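Local coordinates for protein cyclic UMP-AMP synthase (Rhodothermus marinus SG0.5JP17-172, PDB 6E0L) that joins UTP and ATP into 3',3'-cyclic UMP-AMP, a second messenger of a bacterial CBASS antiphage defence system, at residues P41-Q46 and V63-N68; N93-D98 and V130-Q135; D98-L103 and K117-E122. All coordinates share one frame; numbering follows the deposited sequence.

Contact 1: residues P41-Q46 and V63-N68; sequences PEVYLQ and VVVQLN. With APC (diphosphomethylphosphonic acid adenosyl ester), chain C; 2KH (5'-O-[(S)-hydroxy{[(S)-hydroxy(phosphonooxy)phosphoryl]amino}phosphoryl]uridine), chain D.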
loop_
_atom_site.group_PDB
_atom_site.type_symbol
_atom_site.label_atom_id
_atom_site.label_comp_id
_atom_site.label_asym_id
_atom_site.label_seq_id
_atom_site.Cartn_x
_atom_site.Cartn_y
_atom_site.Cartn_z
ATOM N N PRO A 41 11.950 -12.878 -11.781
ATOM C CA PRO A 41 10.851 -12.034 -11.308
ATOM C C PRO A 41 11.199 -10.567 -11.490
ATOM O O PRO A 41 12.367 -10.189 -11.578
ATOM C CB PRO A 41 10.776 -12.363 -9.817
ATOM C CG PRO A 41 12.229 -12.718 -9.467
ATOM C CD PRO A 41 12.726 -13.473 -10.674
ATOM N N GLU A 42 10.168 -9.734 -11.536
ATOM C CA GLU A 42 10.429 -8.311 -11.485
ATOM C C GLU A 42 10.439 -7.877 -10.029
ATOM O O GLU A 42 9.782 -8.487 -9.178
ATOM C CB GLU A 42 9.396 -7.528 -12.294
ATOM C CG GLU A 42 8.011 -7.570 -11.773
ATOM C CD GLU A 42 7.093 -6.640 -12.537
ATOM O OE1 GLU A 42 7.546 -5.546 -12.925
ATOM O OE2 GLU A 42 5.929 -7.020 -12.769
ATOM N N VAL A 43 11.151 -6.785 -9.763
ATOM C CA VAL A 43 11.318 -6.254 -8.418
ATOM C C VAL A 43 10.968 -4.779 -8.455
ATOM O O VAL A 43 11.610 -4.009 -9.177
ATOM C CB VAL A 43 12.751 -6.445 -7.889
ATOM C CG1 VAL A 43 12.839 -6.014 -6.439
ATOM C CG2 VAL A 43 13.194 -7.890 -8.044
ATOM N N TYR A 44 9.957 -4.387 -7.694
ATOM C CA TYR A 44 9.571 -2.991 -7.644
ATOM C C TYR A 44 9.153 -2.652 -6.232
ATOM O O TYR A 44 8.896 -3.539 -5.418
ATOM C CB TYR A 44 8.499 -2.661 -8.685
ATOM C CG TYR A 44 7.211 -3.423 -8.598
ATOM C CD1 TYR A 44 7.070 -4.653 -9.245
ATOM C CD2 TYR A 44 6.110 -2.899 -7.937
ATOM C CE1 TYR A 44 5.883 -5.352 -9.199
ATOM C CE2 TYR A 44 4.904 -3.602 -7.893
ATOM C CZ TYR A 44 4.800 -4.823 -8.519
ATOM O OH TYR A 44 3.611 -5.521 -8.482
ATOM N N LEU A 45 9.080 -1.355 -5.948
ATOM C CA LEU A 45 8.661 -0.916 -4.631
ATOM C C LEU A 45 7.165 -0.720 -4.611
ATOM O O LEU A 45 6.551 -0.369 -5.617
ATOM C CB LEU A 45 9.294 0.416 -4.225
ATOM C CG LEU A 45 10.752 0.650 -3.930
ATOM C CD1 LEU A 45 10.859 2.012 -3.290
ATOM C CD2 LEU A 45 11.168 -0.398 -2.934
ATOM N N GLN A 46 6.591 -0.896 -3.430
ATOM C CA GLN A 46 5.219 -0.485 -3.206
ATOM C C GLN A 46 5.241 0.315 -1.912
ATOM O O GLN A 46 6.320 0.555 -1.368
ATOM C CB GLN A 46 4.318 -1.717 -3.106
ATOM C CG GLN A 46 4.570 -2.566 -1.868
ATOM C CD GLN A 46 3.506 -3.623 -1.693
ATOM O OE1 GLN A 46 2.375 -3.446 -2.130
ATOM N NE2 GLN A 46 3.817 -4.657 -0.932
ATOM N N VAL A 63 8.887 -4.031 -0.611
ATOM C CA VAL A 63 9.385 -4.484 -1.907
ATOM C C VAL A 63 8.494 -5.607 -2.427
ATOM O O VAL A 63 8.137 -6.532 -1.682
ATOM C CB VAL A 63 10.856 -4.938 -1.814
ATOM C CG1 VAL A 63 11.376 -5.381 -3.179
ATOM C CG2 VAL A 63 11.707 -3.834 -1.246
ATOM N N VAL A 64 8.184 -5.565 -3.720
ATOM C CA VAL A 64 7.401 -6.612 -4.369
ATOM C C VAL A 64 8.312 -7.377 -5.315
ATOM O O VAL A 64 8.983 -6.774 -6.164
ATOM C CB VAL A 64 6.201 -6.038 -5.133
ATOM C CG1 VAL A 64 5.373 -7.184 -5.729
ATOM C CG2 VAL A 64 5.333 -5.158 -4.223
ATOM N N VAL A 65 8.344 -8.701 -5.164
ATOM C CA VAL A 65 9.086 -9.596 -6.038
ATOM C C VAL A 65 8.044 -10.451 -6.754
ATOM O O VAL A 65 7.430 -11.334 -6.147
ATOM C CB VAL A 65 10.098 -10.450 -5.258
ATOM C CG1 VAL A 65 10.745 -11.492 -6.184
ATOM C CG2 VAL A 65 11.190 -9.574 -4.654
ATOM N N GLN A 66 7.815 -10.189 -8.031
ATOM C CA GLN A 66 6.638 -10.704 -8.713
ATOM C C GLN A 66 7.067 -11.577 -9.881
ATOM O O GLN A 66 7.760 -11.110 -10.789
ATOM C CB GLN A 66 5.764 -9.565 -9.228
ATOM C CG GLN A 66 4.587 -10.041 -10.068
ATOM C CD GLN A 66 3.628 -8.929 -10.398
ATOM O OE1 GLN A 66 3.329 -8.070 -9.568
ATOM N NE2 GLN A 66 3.129 -8.943 -11.620
ATOM N N LEU A 67 6.618 -12.825 -9.882
ATOM C CA LEU A 67 6.891 -13.722 -10.995
ATOM C C LEU A 67 5.867 -13.493 -12.095
ATOM O O LEU A 67 4.662 -13.454 -11.827
ATOM C CB LEU A 67 6.858 -15.176 -10.534
ATOM C CG LEU A 67 7.226 -16.199 -11.615
ATOM C CD1 LEU A 67 8.673 -16.042 -11.973
ATOM C CD2 LEU A 67 6.958 -17.619 -11.159
ATOM N N ASN A 68 6.341 -13.292 -13.324
ATOM C CA ASN A 68 5.446 -13.046 -14.444
ATOM C C ASN A 68 5.509 -14.135 -15.505
ATOM O O ASN A 68 4.753 -14.072 -16.479
ATOM C CB ASN A 68 5.738 -11.683 -15.088
ATOM C CG ASN A 68 5.317 -10.526 -14.201
ATOM O OD1 ASN A 68 4.197 -10.502 -13.668
ATOM N ND2 ASN A 68 6.208 -9.570 -14.024
HETATM P PG APC C . 3.968 3.586 6.005
HETATM O O1G APC C . 4.675 4.818 5.522
HETATM O O2G APC C . 3.451 3.749 7.420
HETATM O O3G APC C . 4.867 2.386 5.905
HETATM P PB APC C . 2.567 2.394 3.735
HETATM O O1B APC C . 3.955 1.891 3.400
HETATM O O2B APC C . 2.047 3.240 2.600
HETATM O O3B APC C . 2.676 3.387 5.026
HETATM P PA APC C . 2.251 -0.494 4.727
HETATM O O1A APC C . 3.721 -0.245 4.968
HETATM O O2A APC C . 1.598 -1.105 5.951
HETATM C C3A APC C . 1.386 1.045 4.170
HETATM O "O5'" APC C . 2.108 -1.577 3.491
HETATM C "C5'" APC C . 2.805 -1.242 2.325
HETATM C "C4'" APC C . 2.027 -1.739 1.083
HETATM O "O4'" APC C . 1.627 -2.977 1.266
HETATM C "C3'" APC C . 0.735 -0.915 0.863
HETATM O "O3'" APC C . 0.948 0.272 0.195
HETATM C "C2'" APC C . -0.060 -1.923 -0.005
HETATM O "O2'" APC C . 0.472 -1.816 -1.414
HETATM C "C1'" APC C . 0.185 -3.098 0.546
HETATM N N9 APC C . -0.736 -3.306 1.623
HETATM C C8 APC C . -0.591 -3.145 2.945
HETATM N N7 APC C . -1.744 -3.443 3.537
HETATM C C5 APC C . -2.610 -3.808 2.574
HETATM C C6 APC C . -3.919 -4.209 2.650
HETATM N N6 APC C . -4.824 -4.378 3.769
HETATM N N1 APC C . -4.578 -4.519 1.549
HETATM C C2 APC C . -3.956 -4.430 0.342
HETATM N N3 APC C . -2.661 -4.029 0.255
HETATM C C4 APC C . -1.992 -3.718 1.386
HETATM P PA 2KH D . 0.865 -6.914 8.150
HETATM O O1A 2KH D . 1.692 -6.182 9.200
HETATM O O2A 2KH D . -0.455 -6.204 7.953
HETATM N N3A 2KH D . 0.565 -8.524 8.614
HETATM O "O5'" 2KH D . 1.672 -6.951 6.704
HETATM P PB 2KH D . 1.567 -9.282 9.766
HETATM O O1B 2KH D . 0.716 -10.171 10.652
HETATM O O2B 2KH D . 2.293 -8.238 10.605
HETATM O O3B 2KH D . 2.662 -10.225 8.950
HETATM P PG 2KH D . 4.311 -10.035 8.904
HETATM O O1G 2KH D . 4.969 -11.018 9.862
HETATM O O2G 2KH D . 4.643 -8.614 9.321
HETATM O O3G 2KH D . 4.779 -10.302 7.481
HETATM C "C5'" 2KH D . 3.066 -7.152 6.688
HETATM C "C4'" 2KH D . 3.611 -6.714 5.325
HETATM O "O4'" 2KH D . 3.021 -7.425 4.387
HETATM C "C1'" 2KH D . 2.796 -6.469 3.118
HETATM C "C2'" 2KH D . 3.119 -5.199 3.503
HETATM O "O2'" 2KH D . 4.444 -4.787 2.942
HETATM C "C3'" 2KH D . 3.180 -5.232 5.026
HETATM O "O3'" 2KH D . 4.098 -4.369 5.513
HETATM N N1 2KH D . 1.450 -6.646 2.682
HETATM C C6 2KH D . 0.406 -6.893 3.667
HETATM C C2 2KH D . 1.080 -6.616 1.236
HETATM O O2 2KH D . 1.901 -6.421 0.403
HETATM N N3 2KH D . -0.340 -6.819 0.812
HETATM C C4 2KH D . -1.386 -7.066 1.798
HETATM O O4 2KH D . -2.514 -7.232 1.465
HETATM C C5 2KH D . -1.018 -7.100 3.245
#

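Contact 2: residues N93-D98 and V130-Q135; sequences NDFYSD and VVVCIQ. With 2KH (5'-O-[(S)-hydroxy{[(S)-hydroxy(phosphonooxy)phosphoryl]amino}phosphoryl]uridine), chain D.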
loop_
_atom_site.group_PDB
_atom_site.type_symbol
_atom_site.label_atom_id
_atom_site.label_comp_id
_atom_site.label_asym_id
_atom_site.label_seq_id
_atom_site.Cartn_x
_atom_site.Cartn_y
_atom_site.Cartn_z
ATOM N N ASN A 93 4.990 -21.714 -4.038
ATOM C CA ASN A 93 5.909 -22.252 -3.036
ATOM C C ASN A 93 7.340 -22.406 -3.582
ATOM O O ASN A 93 8.313 -22.043 -2.910
ATOM C CB ASN A 93 5.367 -23.575 -2.515
ATOM C CG ASN A 93 6.213 -24.141 -1.430
ATOM O OD1 ASN A 93 6.542 -23.442 -0.474
ATOM N ND2 ASN A 93 6.580 -25.413 -1.556
ATOM N N ASP A 94 7.492 -22.973 -4.792
ATOM C CA ASP A 94 8.822 -23.069 -5.401
ATOM C C ASP A 94 9.446 -21.693 -5.576
ATOM O O ASP A 94 10.622 -21.492 -5.262
ATOM C CB ASP A 94 8.780 -23.797 -6.745
ATOM C CG ASP A 94 8.460 -25.265 -6.591
ATOM O OD1 ASP A 94 8.910 -25.845 -5.578
ATOM O OD2 ASP A 94 7.860 -25.869 -7.515
ATOM N N PHE A 95 8.678 -20.742 -6.114
ATOM C CA PHE A 95 9.198 -19.403 -6.358
ATOM C C PHE A 95 9.650 -18.780 -5.046
ATOM O O PHE A 95 10.713 -18.148 -4.979
ATOM C CB PHE A 95 8.128 -18.563 -7.044
ATOM C CG PHE A 95 8.525 -17.146 -7.274
ATOM C CD1 PHE A 95 9.669 -16.851 -7.983
ATOM C CD2 PHE A 95 7.730 -16.108 -6.832
ATOM C CE1 PHE A 95 10.034 -15.535 -8.213
ATOM C CE2 PHE A 95 8.082 -14.803 -7.064
ATOM C CZ PHE A 95 9.241 -14.517 -7.753
ATOM N N TYR A 96 8.819 -18.897 -4.005
ATOM C CA TYR A 96 9.189 -18.399 -2.683
ATOM C C TYR A 96 10.504 -18.990 -2.225
ATOM O O TYR A 96 11.373 -18.281 -1.719
ATOM C CB TYR A 96 8.108 -18.763 -1.669
ATOM C CG TYR A 96 8.200 -18.075 -0.316
ATOM C CD1 TYR A 96 9.021 -18.598 0.676
ATOM C CD2 TYR A 96 7.449 -16.948 -0.015
ATOM C CE1 TYR A 96 9.107 -18.009 1.928
ATOM C CE2 TYR A 96 7.531 -16.345 1.238
ATOM C CZ TYR A 96 8.366 -16.885 2.204
ATOM O OH TYR A 96 8.450 -16.307 3.447
ATOM N N SER A 97 10.664 -20.299 -2.404
ATOM C CA SER A 97 11.903 -20.938 -1.996
ATOM C C SER A 97 13.094 -20.416 -2.802
ATOM O O SER A 97 14.197 -20.264 -2.264
ATOM C CB SER A 97 11.755 -22.449 -2.129
ATOM O OG SER A 97 12.976 -23.113 -1.831
ATOM N N ASP A 98 12.890 -20.129 -4.090
ATOM C CA ASP A 98 13.967 -19.560 -4.891
ATOM C C ASP A 98 14.301 -18.138 -4.443
ATOM O O ASP A 98 15.478 -17.778 -4.342
ATOM C CB ASP A 98 13.595 -19.579 -6.374
ATOM C CG ASP A 98 13.795 -20.967 -7.012
ATOM O OD1 ASP A 98 14.757 -21.672 -6.649
ATOM O OD2 ASP A 98 13.024 -21.326 -7.922
ATOM N N VAL A 130 9.519 -7.965 1.974
ATOM C CA VAL A 130 9.543 -8.423 0.592
ATOM C C VAL A 130 8.319 -9.310 0.404
ATOM O O VAL A 130 8.262 -10.427 0.934
ATOM C CB VAL A 130 10.851 -9.164 0.287
ATOM C CG1 VAL A 130 10.880 -9.658 -1.158
ATOM C CG2 VAL A 130 12.024 -8.258 0.563
ATOM N N VAL A 131 7.402 -8.886 -0.451
ATOM C CA VAL A 131 6.241 -9.701 -0.792
ATOM C C VAL A 131 6.570 -10.552 -2.007
ATOM O O VAL A 131 6.878 -10.025 -3.081
ATOM C CB VAL A 131 4.996 -8.836 -1.044
ATOM C CG1 VAL A 131 3.848 -9.699 -1.501
ATOM C CG2 VAL A 131 4.604 -8.124 0.193
ATOM N N VAL A 132 6.558 -11.866 -1.818
ATOM C CA VAL A 132 6.806 -12.823 -2.890
ATOM C C VAL A 132 5.451 -13.192 -3.473
ATOM O O VAL A 132 4.587 -13.734 -2.778
ATOM C CB VAL A 132 7.537 -14.069 -2.362
ATOM C CG1 VAL A 132 7.707 -15.107 -3.468
ATOM C CG2 VAL A 132 8.887 -13.692 -1.758
ATOM N N CYS A 133 5.267 -12.948 -4.758
ATOM C CA CYS A 133 3.925 -13.069 -5.288
ATOM C C CYS A 133 4.017 -13.539 -6.720
ATOM O O CYS A 133 5.066 -13.433 -7.362
ATOM C CB CYS A 133 3.152 -11.745 -5.188
ATOM S SG CYS A 133 3.938 -10.351 -6.049
ATOM N N ILE A 134 2.874 -13.973 -7.241
ATOM C CA ILE A 134 2.761 -14.389 -8.628
ATOM C C ILE A 134 1.777 -13.456 -9.309
ATOM O O ILE A 134 0.795 -13.030 -8.696
ATOM C CB ILE A 134 2.217 -15.841 -8.689
ATOM C CG1 ILE A 134 3.184 -16.857 -8.063
ATOM C CG2 ILE A 134 1.944 -16.274 -10.120
ATOM C CD1 ILE A 134 4.456 -17.012 -8.759
ATOM N N GLN A 135 2.033 -13.151 -10.578
ATOM C CA GLN A 135 1.093 -12.349 -11.343
ATOM C C GLN A 135 -0.304 -12.949 -11.221
ATOM O O GLN A 135 -0.464 -14.170 -11.241
ATOM C CB GLN A 135 1.506 -12.316 -12.814
ATOM C CG GLN A 135 0.602 -11.471 -13.679
ATOM C CD GLN A 135 0.969 -11.568 -15.136
ATOM O OE1 GLN A 135 0.154 -11.962 -15.968
ATOM N NE2 GLN A 135 2.204 -11.213 -15.456
HETATM P PA 2KH D . 0.865 -6.914 8.150
HETATM O O1A 2KH D . 1.692 -6.182 9.200
HETATM O O2A 2KH D . -0.455 -6.204 7.953
HETATM N N3A 2KH D . 0.565 -8.524 8.614
HETATM O "O5'" 2KH D . 1.672 -6.951 6.704
HETATM P PB 2KH D . 1.567 -9.282 9.766
HETATM O O1B 2KH D . 0.716 -10.171 10.652
HETATM O O2B 2KH D . 2.293 -8.238 10.605
HETATM O O3B 2KH D . 2.662 -10.225 8.950
HETATM P PG 2KH D . 4.311 -10.035 8.904
HETATM O O1G 2KH D . 4.969 -11.018 9.862
HETATM O O2G 2KH D . 4.643 -8.614 9.321
HETATM O O3G 2KH D . 4.779 -10.302 7.481
HETATM C "C5'" 2KH D . 3.066 -7.152 6.688
HETATM C "C4'" 2KH D . 3.611 -6.714 5.325
HETATM O "O4'" 2KH D . 3.021 -7.425 4.387
HETATM C "C1'" 2KH D . 2.796 -6.469 3.118
HETATM C "C2'" 2KH D . 3.119 -5.199 3.503
HETATM O "O2'" 2KH D . 4.444 -4.787 2.942
HETATM C "C3'" 2KH D . 3.180 -5.232 5.026
HETATM O "O3'" 2KH D . 4.098 -4.369 5.513
HETATM N N1 2KH D . 1.450 -6.646 2.682
HETATM C C6 2KH D . 0.406 -6.893 3.667
HETATM C C2 2KH D . 1.080 -6.616 1.236
HETATM O O2 2KH D . 1.901 -6.421 0.403
HETATM N N3 2KH D . -0.340 -6.819 0.812
HETATM C C4 2KH D . -1.386 -7.066 1.798
HETATM O O4 2KH D . -2.514 -7.232 1.465
HETATM C C5 2KH D . -1.018 -7.100 3.245
#

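Contact 3: residues D98-L103 and K117-E122; sequences DVERAL and KTLKVE. With 2KH (5'-O-[(S)-hydroxy{[(S)-hydroxy(phosphonooxy)phosphoryl]amino}phosphoryl]uridine), chain D.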
loop_
_atom_site.group_PDB
_atom_site.type_symbol
_atom_site.label_atom_id
_atom_site.label_comp_id
_atom_site.label_asym_id
_atom_site.label_seq_id
_atom_site.Cartn_x
_atom_site.Cartn_y
_atom_site.Cartn_z
ATOM N N ASP A 98 12.890 -20.129 -4.090
ATOM C CA ASP A 98 13.967 -19.560 -4.891
ATOM C C ASP A 98 14.301 -18.138 -4.443
ATOM O O ASP A 98 15.478 -17.778 -4.342
ATOM C CB ASP A 98 13.595 -19.579 -6.374
ATOM C CG ASP A 98 13.795 -20.967 -7.012
ATOM O OD1 ASP A 98 14.757 -21.672 -6.649
ATOM O OD2 ASP A 98 13.024 -21.326 -7.922
ATOM N N VAL A 99 13.280 -17.311 -4.187
ATOM C CA VAL A 99 13.536 -15.947 -3.728
ATOM C C VAL A 99 14.278 -15.973 -2.400
ATOM O O VAL A 99 15.281 -15.273 -2.214
ATOM C CB VAL A 99 12.232 -15.141 -3.634
ATOM C CG1 VAL A 99 12.515 -13.768 -3.032
ATOM C CG2 VAL A 99 11.597 -14.992 -4.999
ATOM N N GLU A 100 13.816 -16.815 -1.475
ATOM C CA GLU A 100 14.466 -16.942 -0.177
ATOM C C GLU A 100 15.915 -17.373 -0.317
ATOM O O GLU A 100 16.792 -16.857 0.386
ATOM C CB GLU A 100 13.717 -17.944 0.699
ATOM C CG GLU A 100 14.283 -18.076 2.108
ATOM C CD GLU A 100 13.571 -19.159 2.914
ATOM O OE1 GLU A 100 13.240 -20.235 2.345
ATOM O OE2 GLU A 100 13.301 -18.910 4.114
ATOM N N ARG A 101 16.185 -18.333 -1.207
ATOM C CA ARG A 101 17.561 -18.770 -1.409
ATOM C C ARG A 101 18.412 -17.642 -1.949
ATOM O O ARG A 101 19.552 -17.453 -1.512
ATOM C CB ARG A 101 17.606 -19.964 -2.359
ATOM C CG ARG A 101 19.021 -20.445 -2.693
ATOM C CD ARG A 101 19.722 -21.045 -1.474
ATOM N NE ARG A 101 19.025 -22.217 -0.930
ATOM C CZ ARG A 101 19.155 -23.450 -1.418
ATOM N NH1 ARG A 101 19.956 -23.670 -2.458
ATOM N NH2 ARG A 101 18.505 -24.467 -0.865
ATOM N N ALA A 102 17.881 -16.886 -2.910
ATOM C CA ALA A 102 18.632 -15.773 -3.478
ATOM C C ALA A 102 18.965 -14.743 -2.408
ATOM O O ALA A 102 20.095 -14.259 -2.328
ATOM C CB ALA A 102 17.842 -15.112 -4.606
ATOM N N LEU A 103 17.989 -14.393 -1.573
ATOM C CA LEU A 103 18.256 -13.390 -0.553
ATOM C C LEU A 103 19.238 -13.920 0.480
ATOM O O LEU A 103 20.136 -13.192 0.917
ATOM C CB LEU A 103 16.955 -12.944 0.114
ATOM C CG LEU A 103 15.916 -12.264 -0.778
ATOM C CD1 LEU A 103 14.600 -12.105 -0.033
ATOM C CD2 LEU A 103 16.409 -10.929 -1.265
ATOM N N LYS A 117 3.415 -12.897 5.890
ATOM C CA LYS A 117 3.020 -12.595 4.526
ATOM C C LYS A 117 4.194 -12.202 3.646
ATOM O O LYS A 117 4.012 -11.979 2.444
ATOM C CB LYS A 117 2.061 -11.395 4.534
ATOM C CG LYS A 117 0.723 -11.595 5.193
ATOM C CD LYS A 117 -0.053 -10.284 5.197
ATOM C CE LYS A 117 -1.515 -10.508 5.518
ATOM N NZ LYS A 117 -2.100 -9.284 6.111
ATOM N N THR A 118 5.379 -12.067 4.215
ATOM C CA THR A 118 6.526 -11.518 3.517
ATOM C C THR A 118 7.782 -12.248 3.943
ATOM O O THR A 118 7.797 -12.985 4.927
ATOM C CB THR A 118 6.694 -10.014 3.794
ATOM O OG1 THR A 118 6.859 -9.812 5.199
ATOM C CG2 THR A 118 5.476 -9.220 3.344
ATOM N N LEU A 119 8.844 -12.017 3.187
ATOM C CA LEU A 119 10.195 -12.345 3.611
ATOM C C LEU A 119 10.736 -11.039 4.168
ATOM O O LEU A 119 10.573 -9.984 3.546
ATOM C CB LEU A 119 11.077 -12.827 2.456
ATOM C CG LEU A 119 11.033 -14.295 2.055
ATOM C CD1 LEU A 119 11.723 -14.440 0.738
ATOM C CD2 LEU A 119 11.727 -15.116 3.111
ATOM N N LYS A 120 11.262 -11.081 5.381
ATOM C CA LYS A 120 11.840 -9.900 5.995
ATOM C C LYS A 120 13.351 -9.935 5.846
ATOM O O LYS A 120 13.994 -10.923 6.223
ATOM C CB LYS A 120 11.430 -9.846 7.463
ATOM C CG LYS A 120 9.935 -9.553 7.634
ATOM C CD LYS A 120 9.592 -9.181 9.079
ATOM C CE LYS A 120 8.454 -8.167 9.169
ATOM N NZ LYS A 120 7.260 -8.598 8.420
ATOM N N VAL A 121 13.926 -8.840 5.350
ATOM C CA VAL A 121 15.353 -8.801 5.060
ATOM C C VAL A 121 15.970 -7.580 5.723
ATOM O O VAL A 121 15.522 -6.455 5.486
ATOM C CB VAL A 121 15.632 -8.770 3.545
ATOM C CG1 VAL A 121 17.148 -8.720 3.271
ATOM C CG2 VAL A 121 14.996 -9.961 2.861
ATOM N N GLU A 122 17.002 -7.795 6.534
ATOM C CA GLU A 122 17.810 -6.701 7.072
ATOM C C GLU A 122 18.930 -6.450 6.073
ATOM O O GLU A 122 19.899 -7.201 6.019
ATOM C CB GLU A 122 18.376 -7.027 8.451
ATOM C CG GLU A 122 17.327 -7.434 9.476
ATOM C CD GLU A 122 16.282 -6.347 9.731
ATOM O OE1 GLU A 122 16.669 -5.156 9.852
ATOM O OE2 GLU A 122 15.076 -6.686 9.781
HETATM P PA 2KH D . 0.865 -6.914 8.150
HETATM O O1A 2KH D . 1.692 -6.182 9.200
HETATM O O2A 2KH D . -0.455 -6.204 7.953
HETATM N N3A 2KH D . 0.565 -8.524 8.614
HETATM O "O5'" 2KH D . 1.672 -6.951 6.704
HETATM P PB 2KH D . 1.567 -9.282 9.766
HETATM O O1B 2KH D . 0.716 -10.171 10.652
HETATM O O2B 2KH D . 2.293 -8.238 10.605
HETATM O O3B 2KH D . 2.662 -10.225 8.950
HETATM P PG 2KH D . 4.311 -10.035 8.904
HETATM O O1G 2KH D . 4.969 -11.018 9.862
HETATM O O2G 2KH D . 4.643 -8.614 9.321
HETATM O O3G 2KH D . 4.779 -10.302 7.481
HETATM C "C5'" 2KH D . 3.066 -7.152 6.688
HETATM C "C4'" 2KH D . 3.611 -6.714 5.325
HETATM O "O4'" 2KH D . 3.021 -7.425 4.387
HETATM C "C1'" 2KH D . 2.796 -6.469 3.118
HETATM C "C2'" 2KH D . 3.119 -5.199 3.503
HETATM O "O2'" 2KH D . 4.444 -4.787 2.942
HETATM C "C3'" 2KH D . 3.180 -5.232 5.026
HETATM O "O3'" 2KH D . 4.098 -4.369 5.513
HETATM N N1 2KH D . 1.450 -6.646 2.682
HETATM C C6 2KH D . 0.406 -6.893 3.667
HETATM C C2 2KH D . 1.080 -6.616 1.236
HETATM O O2 2KH D . 1.901 -6.421 0.403
HETATM N N3 2KH D . -0.340 -6.819 0.812
HETATM C C4 2KH D . -1.386 -7.066 1.798
HETATM O O4 2KH D . -2.514 -7.232 1.465
HETATM C C5 2KH D . -1.018 -7.100 3.245
#

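Contact 1: residues P41-Q46 and V63-N68
Y44 turns its ring across to V64 and Q66 because its CG sits between the backbone N and the carbonyl carbon (chi1 59°), while Q66 extends to meet it, CG anti to the backbone N (chi1 174°). The strands are antiparallel neighbours: E42 and Q66 form one hydrogen-bonded pair and Y44 and V64 the next, with V64 N to Y44 O at 2.7 Å. V64 sets its CB over one face of the Y44 ring, 3.9 Å from the centroid and offset toward the rim, with CG1 near CZ, a CH-pi contact in which an apolar side chain covers the face while the hydroxyl stays at the edge for Q66. There the Y44 OH donates to Q66 OE1 (2.8 Å), tilted 28° from the amide's carbonyl plane. Q66 NE2 reaches N68 OD1 at 2.8 Å on an in-plane lone pair; together with the bond from Y44, and with E151 also taking NE2, this fixes the amide's rotation. N68 gives ND2 to E42 OE2 (2.9 Å), arriving from above the carboxylate plane, and K169 salt-bridges the same oxygen. On the reverse face V43 CG1 packs on V63 CG1 at 3.6 Å, in an apolar layer joined by L45 and turned to helix 18-32. Next along the chain, the Q46 amide uses both its ends: OE1 accepts from the ATP analogue's O2' (2.6 Å), and NE2 donates to O2 of the UTP analogue's uracil (2.9 Å). V64 CG2 packs against Q46 CD. An amide suits this double reading, and its bond to O2 is consistent with pyrimidine recognition.

Contact 2: residues N93-D98 and V130-Q135
Helix 93-98 and strand 130-135 run roughly antiparallel, their N-to-C directions 143° apart, with axes 8.4 Å from each other at closest approach. F95 and V132 meet at the centre. The phenylalanine ring, its CG anti to the backbone N (chi1 177°), reaches from the helix to the strand, and its CD2 lies 3.5 Å from V132 CG1. The adjacent ring carbons CD2 and CE2 also meet the next strand residues: CE2 comes within 3.3 Å of the backbone O of C133, and CD2 touches I134 CD1 at 3.9 Å. Y96 meets V132 from a second direction, crossing it at about a right angle with CD2 3.7 Å from V132 CB. The valine thus touches both aromatic side chains, which come from successive helix residues. A beta-branched valine suits an extended strand, and the rings bridge the distance between the axes. V131 points away from the helix, and its CG2 approaches uracil O2 of the UTP analogue. Around this packing, F95 also touches P41 and L67, Y96 leans on L119, and strand 127-138 lies between strands 61-68 and 119-122, with helix 92-107 packed across its apolar face.

Contact 3: residues D98-L103 and K117-E122
The terminal phosphate of the UTP analogue is gripped through O3G, which accepts from T118 OG1 (3.1 Å) and, weakly, from K117 N (3.3 Å). K120 NZ donates to the adjacent O2G at 2.8 Å. Its chain, bent at chi3 and chi4, carries the ammonium back to the phosphate; a lysine suits this place, for it also makes a salt bridge with D129, a magnesium ligand. K117 instead runs extended on one side of the uracil plane, beside the C5-C6 bond, with its CD 3.7 Å from C6 of the base. Beyond the phosphate, alternate residues of the strand turn to the helix. L119 CD1 touches three helix residues at once: V99 CG1, the CA of E100 and L103 CD1, the last at 3.8 Å. A leucine fits because its two methyls divide the work, CD1 making these contacts and CD2 lying 4.0 Å from E100 CG. L103 then bridges along the strand, L103 CD1 also meeting V121 CG2 at 3.6 Å. E100 contributes its aliphatic part here, while its carboxylate forms a salt bridge with R114. Strand 119-122 therefore separates a nucleotide-binding side from an apolar one. It runs nearly parallel to helix 98-103 (9°) and lies between strands 112-114 and 127-138, while helix 18-32 packs on L103 and V121 and completes the apolar layer.

In the fold
All three contacts are buried in the nucleotidyltransferase domain and involve strands of one mixed sheet. Contact 1 pairs strand with strand, so backbone bonds and a chain of polar side chains dominate; contacts 2 and 3 set successive parts of helix 92-107 on that sheet and rest on apolar packing. They share D98, contact 3 nesting within the loop closed by contact 2. Strand 127-138 joins the set: V131 N bonds to V63 O of contact 1, and V130 N to L119 O of contact 3. P41 against F95 and V65 against V99 continue the helix-facing layer. All three reach the UTP analogue: Q46 and V131 at the base, K117, T118 and K120 around base, sugar and phosphate.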